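Local coordinates for SH2 domain-containing protein 3C (Homo sapiens, PDB 3T6G) that acts as a signalling adapter in cell adhesion and migration, its C-terminal Cdc25-homology domain held in a closed form that cannot perform canonical exchange but is required to bind BCAR1, at residues A[51-56]-A[271-276]; A[133-138]-A[146-151]; A[113-118]-A[158-163]; A[124-129]-A[172-177]. The protein carries 2 engineered substitutions. All blocks are in the same frame, centred on the assembly; numbering follows the deposited sequence.

All four contacts lie in the all-helical Cdc25-homology (Ras-GEF) domain and illustrate how such a fold is held together by pairings that nest and interlace along the chain. Contact 1 joins helix 50-64 to helix 271-276, and the other three fall inside the loop it closes. Contact 2, its centre about 13 Å from that of contact 1, is nested within contacts 3 and 4, whose segments alternate. Helix 121-140 serves contacts 2 and 4, centres about 16 Å apart. The Arg51–Glu137 salt bridge links contacts 1 and 2; a probable Arg124–Ser117 O hydrogen bond links 3 and 4. Distant parts of the chain thus meet in one compact domain, whose closed form BCAR1 binding requires.

Contact 1: A[51-56]-A[271-276]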
# COMPACT_ATOMS: atom_id res chain seq x y z
N ARG A 51 -20.96 -3.65 -9.69
CA ARG A 51 -19.99 -4.40 -10.47
C ARG A 51 -19.25 -3.53 -11.49
O ARG A 51 -18.02 -3.56 -11.55
CB ARG A 51 -20.62 -5.62 -11.14
CG ARG A 51 -19.63 -6.40 -11.99
CD ARG A 51 -20.09 -7.83 -12.22
NE ARG A 51 -20.28 -8.57 -10.97
CZ ARG A 51 -21.00 -9.68 -10.86
NH1 ARG A 51 -21.62 -10.19 -11.92
NH2 ARG A 51 -21.13 -10.28 -9.68
N THR A 52 -19.97 -2.71 -12.25
CA THR A 52 -19.30 -1.82 -13.19
C THR A 52 -18.54 -0.69 -12.45
O THR A 52 -17.54 -0.19 -12.92
CB THR A 52 -20.24 -1.34 -14.35
OG1 THR A 52 -20.72 -0.00 -14.12
CG2 THR A 52 -21.42 -2.27 -14.50
N LEU A 53 -19.02 -0.29 -11.28
CA LEU A 53 -18.25 0.63 -10.47
C LEU A 53 -16.90 -0.02 -10.20
O LEU A 53 -15.86 0.62 -10.30
CB LEU A 53 -18.96 0.88 -9.14
CG LEU A 53 -19.97 2.01 -9.18
CD1 LEU A 53 -20.06 2.64 -7.81
CD2 LEU A 53 -19.61 3.07 -10.25
N ALA A 54 -16.94 -1.32 -9.89
CA ALA A 54 -15.75 -2.06 -9.49
C ALA A 54 -14.80 -2.20 -10.65
O ALA A 54 -13.60 -2.00 -10.50
CB ALA A 54 -16.14 -3.44 -8.96
N ARG A 55 -15.34 -2.55 -11.81
CA ARG A 55 -14.50 -2.70 -12.99
C ARG A 55 -13.80 -1.39 -13.28
O ARG A 55 -12.62 -1.37 -13.61
CB ARG A 55 -15.33 -3.14 -14.18
CG ARG A 55 -15.48 -4.64 -14.31
CD ARG A 55 -16.08 -5.00 -15.67
NE ARG A 55 -16.87 -6.23 -15.62
CZ ARG A 55 -18.19 -6.27 -15.56
NH1 ARG A 55 -18.90 -5.14 -15.56
NH2 ARG A 55 -18.82 -7.43 -15.51
N HIS A 56 -14.52 -0.29 -13.14
CA HIS A 56 -13.92 1.00 -13.44
C HIS A 56 -12.74 1.38 -12.54
O HIS A 56 -11.72 1.83 -13.06
CB HIS A 56 -14.97 2.09 -13.47
CG HIS A 56 -15.75 2.10 -14.75
ND1 HIS A 56 -16.52 1.03 -15.17
CD2 HIS A 56 -15.83 3.03 -15.74
CE1 HIS A 56 -17.05 1.30 -16.34
NE2 HIS A 56 -16.66 2.51 -16.71
N PRO A 271 -15.94 6.92 -19.87
CA PRO A 271 -15.08 8.07 -19.63
C PRO A 271 -15.35 8.82 -18.32
O PRO A 271 -14.43 8.96 -17.50
CB PRO A 271 -15.38 8.98 -20.83
CG PRO A 271 -16.16 8.10 -21.84
CD PRO A 271 -16.09 6.69 -21.31
N GLU A 272 -16.58 9.29 -18.12
CA GLU A 272 -16.90 10.13 -16.96
C GLU A 272 -16.68 9.38 -15.67
O GLU A 272 -16.26 9.94 -14.66
CB GLU A 272 -18.34 10.62 -17.02
CG GLU A 272 -18.73 11.27 -18.34
CD GLU A 272 -20.03 12.04 -18.22
OE1 GLU A 272 -21.10 11.39 -18.10
OE2 GLU A 272 -19.99 13.29 -18.23
N LEU A 273 -16.97 8.09 -15.72
CA LEU A 273 -16.81 7.24 -14.57
C LEU A 273 -15.34 7.11 -14.25
O LEU A 273 -14.95 7.19 -13.08
CB LEU A 273 -17.42 5.87 -14.86
CG LEU A 273 -18.58 5.42 -13.99
CD1 LEU A 273 -18.79 3.94 -14.21
CD2 LEU A 273 -18.28 5.69 -12.52
N LEU A 274 -14.51 6.92 -15.28
CA LEU A 274 -13.05 6.87 -15.07
C LEU A 274 -12.62 8.18 -14.44
O LEU A 274 -11.89 8.18 -13.45
CB LEU A 274 -12.25 6.60 -16.35
CG LEU A 274 -12.41 5.20 -16.93
CD1 LEU A 274 -11.54 4.96 -18.15
CD2 LEU A 274 -12.08 4.18 -15.90
N GLU A 275 -13.10 9.31 -14.97
CA GLU A 275 -12.71 10.57 -14.33
C GLU A 275 -12.97 10.55 -12.81
O GLU A 275 -12.09 10.95 -12.02
CB GLU A 275 -13.42 11.75 -14.96
CG GLU A 275 -12.90 13.08 -14.48
CD GLU A 275 -13.11 14.17 -15.53
OE1 GLU A 275 -13.41 13.82 -16.69
OE2 GLU A 275 -13.00 15.37 -15.18
N VAL A 276 -14.16 10.06 -12.42
CA VAL A 276 -14.63 10.10 -11.03
C VAL A 276 -13.69 9.33 -10.11
O VAL A 276 -13.44 9.72 -8.97
CB VAL A 276 -16.08 9.52 -10.92
CG1 VAL A 276 -16.47 9.33 -9.49
CG2 VAL A 276 -17.10 10.44 -11.64
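A helix pair of the Cdc25-homology fold meets here, helix 50-64 and the short helix 271-276, with His56 of the first set against Leu273 and Leu274 of the second. The segment axes cross at -67° and come no nearer than 10.1 Å, so side chains fill the gap. Leu273 lays its CD1 over the middle of the His56 ring, 3.5 Å from the centroid, in a CH-pi contact, and its CB closes on the same imidazole at CD2, 3.4 Å away. The other branch of Leu273 turns to Leu53, the two CD2 methyls lying 3.7 Å apart. Leu274 adds its CD2, which approaches the His56 ring obliquely and lies 3.7 Å from His56 O. The ring is fixed from its own helix: chi1 (-79°) sets CG beside the backbone N, and His56 ND1 donates to Thr52 O, 2.8 Å away, in a bent bond with an N-H...O angle of 131°. Thr52 O also accepts from His56 N, the two donors coming from opposite faces of its plane. His56 NE2 accepts from the backbone N of Arg270, and Phe267 meets the ring edge-to-face. Donating at ND1 while accepting at NE2 is consistent with a buried, neutral imidazole protonated at ND1.

Contact 2: A[133-138]-A[146-151]; sequences QLAAEL and FSFAAV
Ala135 and Phe148 bring the two backbones together, their CA atoms 5.0 Å apart, where segments 133-138 and 146-151, of helices 121-140 and 145-155, run nearly antiparallel at 157° with axes 8.4 Å apart. This helical hairpin shows how a small residue admits a close approach. Ala135 offers only a CB methyl, against which Val151 CG1 rests at 3.4 Å. The second Val151 methyl, CG2, faces the leucines: Leu138 CD1 lies 3.6 Å from it and Leu134 CD2 4.0 Å, both side chains crossing the valine at about a right angle. Leu138 also touches the opposite backbone, its CD1 near Ser147 O and Phe148 N, and its CB is 4.0 Å from Phe148 CB. The Phe148 ring, with CG anti to the backbone N (chi1 166°), presents its edge to Ala135, and CD1 comes within 3.1 Å of Ala135 O near the ring plane. The hydroxyl of buried Ser147 is satisfied by Asp61 of helix 50-64. That helix also packs against the hairpin through Ala54, which touches Leu134 and Leu138, while Phe148 reaches Leu185 and Leu189 of helix 175-193 and Val151 meets Leu110 of helix 93-115, placing the pair in the middle of the helical bundle.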
# COMPACT_ATOMS: atom_id res chain seq x y z
N GLN A 133 -21.72 -3.66 -1.42
CA GLN A 133 -21.71 -4.44 -2.65
C GLN A 133 -20.45 -4.11 -3.48
O GLN A 133 -19.79 -5.00 -4.01
CB GLN A 133 -22.99 -4.18 -3.46
CG GLN A 133 -24.29 -4.77 -2.85
OE1 GLN A 133 -25.72 -3.56 -4.40
NE2 GLN A 133 -26.24 -5.70 -3.96
N LEU A 134 -20.11 -2.82 -3.58
CA LEU A 134 -18.87 -2.46 -4.26
C LEU A 134 -17.66 -3.15 -3.61
O LEU A 134 -16.79 -3.68 -4.31
CB LEU A 134 -18.66 -0.94 -4.30
CG LEU A 134 -17.28 -0.52 -4.86
CD1 LEU A 134 -16.95 -1.28 -6.14
CD2 LEU A 134 -17.14 1.01 -5.08
N ALA A 135 -17.59 -3.14 -2.28
CA ALA A 135 -16.47 -3.77 -1.60
C ALA A 135 -16.48 -5.28 -1.80
O ALA A 135 -15.42 -5.89 -1.93
CB ALA A 135 -16.44 -3.41 -0.13
N ALA A 136 -17.66 -5.88 -1.84
CA ALA A 136 -17.72 -7.32 -2.07
C ALA A 136 -17.29 -7.65 -3.50
O ALA A 136 -16.64 -8.67 -3.74
CB ALA A 136 -19.14 -7.89 -1.75
N GLU A 137 -17.64 -6.80 -4.45
CA GLU A 137 -17.28 -7.02 -5.84
C GLU A 137 -15.76 -6.83 -6.06
O GLU A 137 -15.09 -7.67 -6.65
CB GLU A 137 -18.06 -6.07 -6.75
CG GLU A 137 -19.51 -6.46 -6.95
CD GLU A 137 -19.63 -7.69 -7.82
OE1 GLU A 137 -18.84 -7.82 -8.78
OE2 GLU A 137 -20.51 -8.53 -7.54
N LEU A 138 -15.24 -5.72 -5.58
CA LEU A 138 -13.81 -5.50 -5.58
C LEU A 138 -13.09 -6.74 -5.06
O LEU A 138 -12.11 -7.21 -5.64
CB LEU A 138 -13.50 -4.28 -4.73
CG LEU A 138 -13.98 -3.00 -5.40
CD1 LEU A 138 -13.92 -1.78 -4.49
CD2 LEU A 138 -13.19 -2.78 -6.70
N PHE A 146 -6.65 -3.58 -3.23
CA PHE A 146 -6.34 -2.17 -2.98
C PHE A 146 -7.62 -1.37 -2.71
O PHE A 146 -7.84 -0.90 -1.60
CB PHE A 146 -5.52 -1.59 -4.14
CG PHE A 146 -5.27 -0.09 -4.04
CD1 PHE A 146 -4.24 0.41 -3.29
CD2 PHE A 146 -6.07 0.79 -4.72
CE1 PHE A 146 -4.03 1.76 -3.22
CE2 PHE A 146 -5.85 2.15 -4.64
CZ PHE A 146 -4.84 2.63 -3.89
N SER A 147 -8.48 -1.25 -3.72
CA SER A 147 -9.74 -0.51 -3.56
C SER A 147 -10.78 -1.19 -2.66
O SER A 147 -11.57 -0.52 -1.99
CB SER A 147 -10.34 -0.11 -4.91
OG SER A 147 -9.75 1.12 -5.33
N PHE A 148 -10.77 -2.52 -2.62
CA PHE A 148 -11.51 -3.23 -1.60
C PHE A 148 -11.26 -2.62 -0.22
O PHE A 148 -12.19 -2.30 0.50
CB PHE A 148 -11.11 -4.69 -1.59
CG PHE A 148 -11.57 -5.43 -0.36
CD1 PHE A 148 -12.92 -5.61 -0.11
CD2 PHE A 148 -10.64 -5.95 0.54
CE1 PHE A 148 -13.36 -6.28 1.02
CE2 PHE A 148 -11.06 -6.64 1.70
CZ PHE A 148 -12.42 -6.80 1.94
N ALA A 149 -9.99 -2.42 0.13
CA ALA A 149 -9.63 -1.92 1.46
C ALA A 149 -9.87 -0.43 1.55
O ALA A 149 -10.12 0.10 2.63
CB ALA A 149 -8.16 -2.24 1.79
N ALA A 150 -9.75 0.27 0.43
CA ALA A 150 -10.07 1.68 0.42
C ALA A 150 -11.59 1.87 0.64
O ALA A 150 -12.03 2.87 1.21
CB ALA A 150 -9.61 2.33 -0.89
N VAL A 151 -12.39 0.88 0.22
CA VAL A 151 -13.83 1.01 0.32
C VAL A 151 -14.31 0.69 1.73
O VAL A 151 -15.06 1.48 2.31
CB VAL A 151 -14.57 0.17 -0.75
CG1 VAL A 151 -16.03 -0.04 -0.35
CG2 VAL A 151 -14.45 0.85 -2.15

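Contact 3: A[113-118]-A[158-163]. Engineered in segment 113-118: Ser117 (natural residue Cys).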
# COMPACT_ATOMS: atom_id res chain seq x y z
N ASP A 113 -19.88 10.91 -0.46
CA ASP A 113 -21.03 10.65 -1.30
C ASP A 113 -22.10 10.20 -0.34
O ASP A 113 -23.25 10.64 -0.41
CB ASP A 113 -20.71 9.53 -2.30
CG ASP A 113 -21.83 9.28 -3.27
OD1 ASP A 113 -22.47 10.27 -3.69
OD2 ASP A 113 -22.06 8.10 -3.64
N ILE A 114 -21.70 9.34 0.58
CA ILE A 114 -22.60 8.83 1.60
C ILE A 114 -23.18 9.93 2.49
O ILE A 114 -24.40 10.00 2.67
CB ILE A 114 -21.93 7.75 2.45
CG1 ILE A 114 -21.61 6.56 1.55
CG2 ILE A 114 -22.85 7.35 3.59
CD1 ILE A 114 -21.08 5.34 2.24
N LEU A 115 -22.34 10.81 3.02
CA LEU A 115 -22.84 11.88 3.86
C LEU A 115 -23.53 12.94 3.03
O LEU A 115 -24.15 13.85 3.56
CB LEU A 115 -21.72 12.48 4.68
CG LEU A 115 -20.98 11.43 5.52
CD1 LEU A 115 -19.53 11.86 5.88
CD2 LEU A 115 -21.79 11.10 6.76
N GLY A 116 -23.41 12.82 1.71
CA GLY A 116 -24.09 13.73 0.80
C GLY A 116 -25.50 13.24 0.50
O GLY A 116 -26.32 13.96 -0.08
N SER A 117 -25.77 12.00 0.89
CA SER A 117 -27.08 11.40 0.72
C SER A 117 -28.03 11.85 1.85
O SER A 117 -28.29 11.12 2.81
CB SER A 117 -26.97 9.88 0.67
OG SER A 117 -28.25 9.27 0.75
N THR A 118 -28.53 13.08 1.71
CA THR A 118 -29.27 13.73 2.78
C THR A 118 -30.78 13.48 2.74
O THR A 118 -31.51 14.07 3.51
CB THR A 118 -29.04 15.26 2.76
OG1 THR A 118 -29.33 15.76 1.45
CG2 THR A 118 -27.60 15.59 3.14
N ALA A 158 -14.87 6.84 11.42
CA ALA A 158 -15.74 7.09 12.56
C ALA A 158 -16.98 7.83 12.08
O ALA A 158 -18.09 7.58 12.54
CB ALA A 158 -15.02 7.89 13.65
N GLN A 159 -16.79 8.73 11.12
CA GLN A 159 -17.87 9.61 10.69
C GLN A 159 -19.00 8.85 9.99
O GLN A 159 -20.13 9.35 9.90
CB GLN A 159 -17.33 10.72 9.80
CG GLN A 159 -16.49 11.75 10.52
CD GLN A 159 -15.00 11.43 10.49
OE1 GLN A 159 -14.60 10.26 10.47
NE2 GLN A 159 -14.18 12.47 10.51
N ILE A 160 -18.69 7.66 9.47
CA ILE A 160 -19.69 6.85 8.79
C ILE A 160 -20.27 5.81 9.73
O ILE A 160 -21.46 5.51 9.68
CB ILE A 160 -19.12 6.16 7.52
CG1 ILE A 160 -18.78 7.19 6.43
CG2 ILE A 160 -20.11 5.15 6.96
CD1 ILE A 160 -19.80 8.30 6.34
N SER A 161 -19.43 5.27 10.61
CA SER A 161 -19.85 4.14 11.42
C SER A 161 -20.74 4.58 12.59
O SER A 161 -21.37 3.74 13.21
CB SER A 161 -18.65 3.33 11.90
OG SER A 161 -17.81 4.11 12.71
N ARG A 162 -20.81 5.88 12.84
CA ARG A 162 -21.69 6.44 13.86
C ARG A 162 -23.07 6.84 13.33
O ARG A 162 -23.87 7.42 14.07
CB ARG A 162 -21.07 7.69 14.46
CG ARG A 162 -20.64 8.68 13.38
CD ARG A 162 -20.62 10.10 13.88
NE ARG A 162 -21.95 10.56 14.26
CZ ARG A 162 -22.17 11.36 15.29
NH1 ARG A 162 -21.14 11.76 16.03
NH2 ARG A 162 -23.39 11.76 15.59
N LEU A 163 -23.36 6.57 12.06
CA LEU A 163 -24.68 6.91 11.54
C LEU A 163 -25.66 5.81 11.95
O LEU A 163 -26.00 4.91 11.15
CB LEU A 163 -24.63 7.09 10.04
CG LEU A 163 -23.64 8.16 9.55
CD1 LEU A 163 -23.50 8.06 8.04
CD2 LEU A 163 -24.05 9.57 9.96
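Apolar contacts carry the meeting of Leu115 with Ile160 and Leu163, where the C-terminal end of helix 93-115 faces the short helix 158-161 and the turn that follows it. Ile160 directs its CD1 into the fork of Leu115, 3.4 Å from CG and 3.5 Å from CD2, with Leu115 CD1 also close by; the two side chains cross obliquely. Ile114 brings CG2 to the same methyl at 4.2 Å, making Ile160 CD1 the point shared by both residues of the earlier helix. Leu115 then uses CD2 a second time, against Leu163 CD1 at 3.7 Å. Leu163 holds the N-cap position of the next helix, so this leucine ties the start of helix 164-173 to the same cluster.

Polar groups border the cluster. Leu115 CD2 lies 4.0 Å from Gln159 O, a carbonyl that accepts a hydrogen bond from Ser311 OG of helix 296-314. The side chain of Gln159 leads away from Leu115 and bonds through NE2 to Asp304. Leu307 of helix 296-314 also touches Leu115. A buried hydrocarbon centre therefore joins the last part of helix 93-115 to helix 158-161 and the N-cap residue after it, while the carbonyls beside it are satisfied, Gln159 O by Ser311 and Ile160 O by both Leu163 N and Trp167 NE1.

Contact 4: A[124-129]-A[172-177]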
# COMPACT_ATOMS: atom_id res chain seq x y z
N ARG A 124 -29.89 6.71 2.44
CA ARG A 124 -28.52 6.50 2.87
C ARG A 124 -28.20 5.02 3.12
O ARG A 124 -27.16 4.54 2.67
CB ARG A 124 -28.23 7.29 4.12
CG ARG A 124 -27.59 8.62 3.86
CD ARG A 124 -26.65 8.91 4.99
NE ARG A 124 -27.34 8.78 6.26
CZ ARG A 124 -28.31 9.60 6.65
NH1 ARG A 124 -28.68 10.60 5.85
NH2 ARG A 124 -28.90 9.43 7.83
N ALA A 125 -29.07 4.31 3.82
CA ALA A 125 -28.86 2.89 4.07
C ALA A 125 -28.67 2.14 2.76
O ALA A 125 -27.76 1.32 2.63
CB ALA A 125 -30.03 2.27 4.88
N ALA A 126 -29.53 2.42 1.79
CA ALA A 126 -29.45 1.78 0.47
C ALA A 126 -28.14 2.10 -0.26
O ALA A 126 -27.54 1.24 -0.89
CB ALA A 126 -30.64 2.20 -0.37
N LEU A 127 -27.71 3.35 -0.15
CA LEU A 127 -26.39 3.75 -0.64
C LEU A 127 -25.24 3.05 0.11
O LEU A 127 -24.27 2.60 -0.49
CB LEU A 127 -26.23 5.27 -0.52
CG LEU A 127 -24.89 5.82 -1.04
CD1 LEU A 127 -24.44 5.06 -2.26
CD2 LEU A 127 -24.99 7.31 -1.33
N LEU A 128 -25.36 2.98 1.43
CA LEU A 128 -24.43 2.21 2.26
C LEU A 128 -24.41 0.75 1.80
O LEU A 128 -23.37 0.12 1.74
CB LEU A 128 -24.83 2.29 3.73
CG LEU A 128 -23.90 1.72 4.81
CD1 LEU A 128 -22.66 2.59 4.91
CD2 LEU A 128 -24.59 1.62 6.19
N HIS A 129 -25.57 0.22 1.45
CA HIS A 129 -25.64 -1.19 1.07
C HIS A 129 -24.91 -1.41 -0.24
O HIS A 129 -24.36 -2.49 -0.49
CB HIS A 129 -27.11 -1.66 0.99
CG HIS A 129 -27.27 -3.03 0.40
ND1 HIS A 129 -26.72 -4.16 0.97
CD2 HIS A 129 -27.90 -3.45 -0.72
CE1 HIS A 129 -27.01 -5.22 0.23
NE2 HIS A 129 -27.73 -4.81 -0.80
N GLN A 172 -32.27 -3.60 8.99
CA GLN A 172 -33.68 -3.90 8.76
C GLN A 172 -33.97 -4.26 7.31
O GLN A 172 -34.62 -5.26 7.03
CB GLN A 172 -34.56 -2.73 9.17
CG GLN A 172 -34.92 -2.72 10.65
CD GLN A 172 -35.46 -1.38 11.11
OE1 GLN A 172 -35.70 -0.47 10.30
NE2 GLN A 172 -35.64 -1.24 12.42
N ARG A 173 -33.48 -3.42 6.40
CA ARG A 173 -33.88 -3.47 5.00
C ARG A 173 -32.91 -4.20 4.09
O ARG A 173 -33.29 -4.68 3.02
CB ARG A 173 -34.06 -2.04 4.49
CG ARG A 173 -35.22 -1.31 5.13
CD ARG A 173 -35.27 0.13 4.68
NE ARG A 173 -35.79 0.29 3.32
CZ ARG A 173 -37.08 0.18 2.99
NH1 ARG A 173 -38.00 -0.10 3.91
NH2 ARG A 173 -37.44 0.34 1.72
N HIS A 174 -31.66 -4.28 4.52
CA HIS A 174 -30.62 -4.90 3.70
C HIS A 174 -29.89 -5.92 4.54
O HIS A 174 -28.66 -5.87 4.70
CB HIS A 174 -29.66 -3.83 3.19
CG HIS A 174 -30.36 -2.67 2.57
ND1 HIS A 174 -30.89 -2.71 1.30
CD2 HIS A 174 -30.65 -1.44 3.06
CE1 HIS A 174 -31.44 -1.54 1.02
NE2 HIS A 174 -31.32 -0.76 2.08
N THR A 175 -30.65 -6.86 5.06
CA THR A 175 -30.11 -7.76 6.04
C THR A 175 -28.94 -8.58 5.51
O THR A 175 -27.93 -8.75 6.20
CB THR A 175 -31.20 -8.65 6.61
OG1 THR A 175 -32.31 -7.82 7.02
CG2 THR A 175 -30.66 -9.43 7.79
N GLU A 176 -29.05 -9.09 4.28
CA GLU A 176 -27.94 -9.84 3.71
C GLU A 176 -26.68 -8.98 3.64
O GLU A 176 -25.60 -9.43 3.99
CB GLU A 176 -28.26 -10.40 2.33
CG GLU A 176 -28.93 -11.77 2.39
CD GLU A 176 -28.67 -12.60 1.14
OE1 GLU A 176 -27.76 -12.24 0.36
OE2 GLU A 176 -29.38 -13.61 0.94
N GLY A 177 -26.84 -7.74 3.19
CA GLY A 177 -25.72 -6.83 3.10
C GLY A 177 -24.99 -6.67 4.43
O GLY A 177 -23.79 -6.94 4.54
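His129 and His174 form the tight part of this contact, an offset pair of imidazoles at the junction of helices 164-173 and 175-193 with helix 121-140. Their planes lie within 15° of parallel, but the rings are slid apart, centroids 4.7 Å from each other, and barely overlap. What sits over each ring is the other residue's CB. His129 CB stands 4.0 Å from the centroid of His174, and His174 CB lies at the same distance from the centroid of His129, giving a reciprocal CH-pi pair with both methylenes offset toward the ring rims. With CG anti to the backbone N (chi1 171°), His129 turns toward Gly177, and its CE1 edge meets Gly177 CA at 3.5 Å, in the plane of the ring. Glycine suits that close approach, for it has no side chain to stand between its backbone and the imidazole. The opposite face of His174 is met by Arg173 CB from its own segment. The NE2 end of His174 comes obliquely to Ala126 CA at 3.5 Å.

The alanine methyls are looser, Ala126 CB 3.9 Å from His174 NE2 and Ala125 CB 4.2 Å from His174 CD2. Gly177 and Ala125 mark the buried side; Ala126 and both histidines are partly exposed, and Arg173 and Glu176 beside them are exposed. Leu170 packs on His129 from helix 164-173. With His129 NE2 and His174 ND1 only 4.3 Å apart, a charge on one imidazole would be expected to disfavour a charge on the other, though neither protonation state is seen.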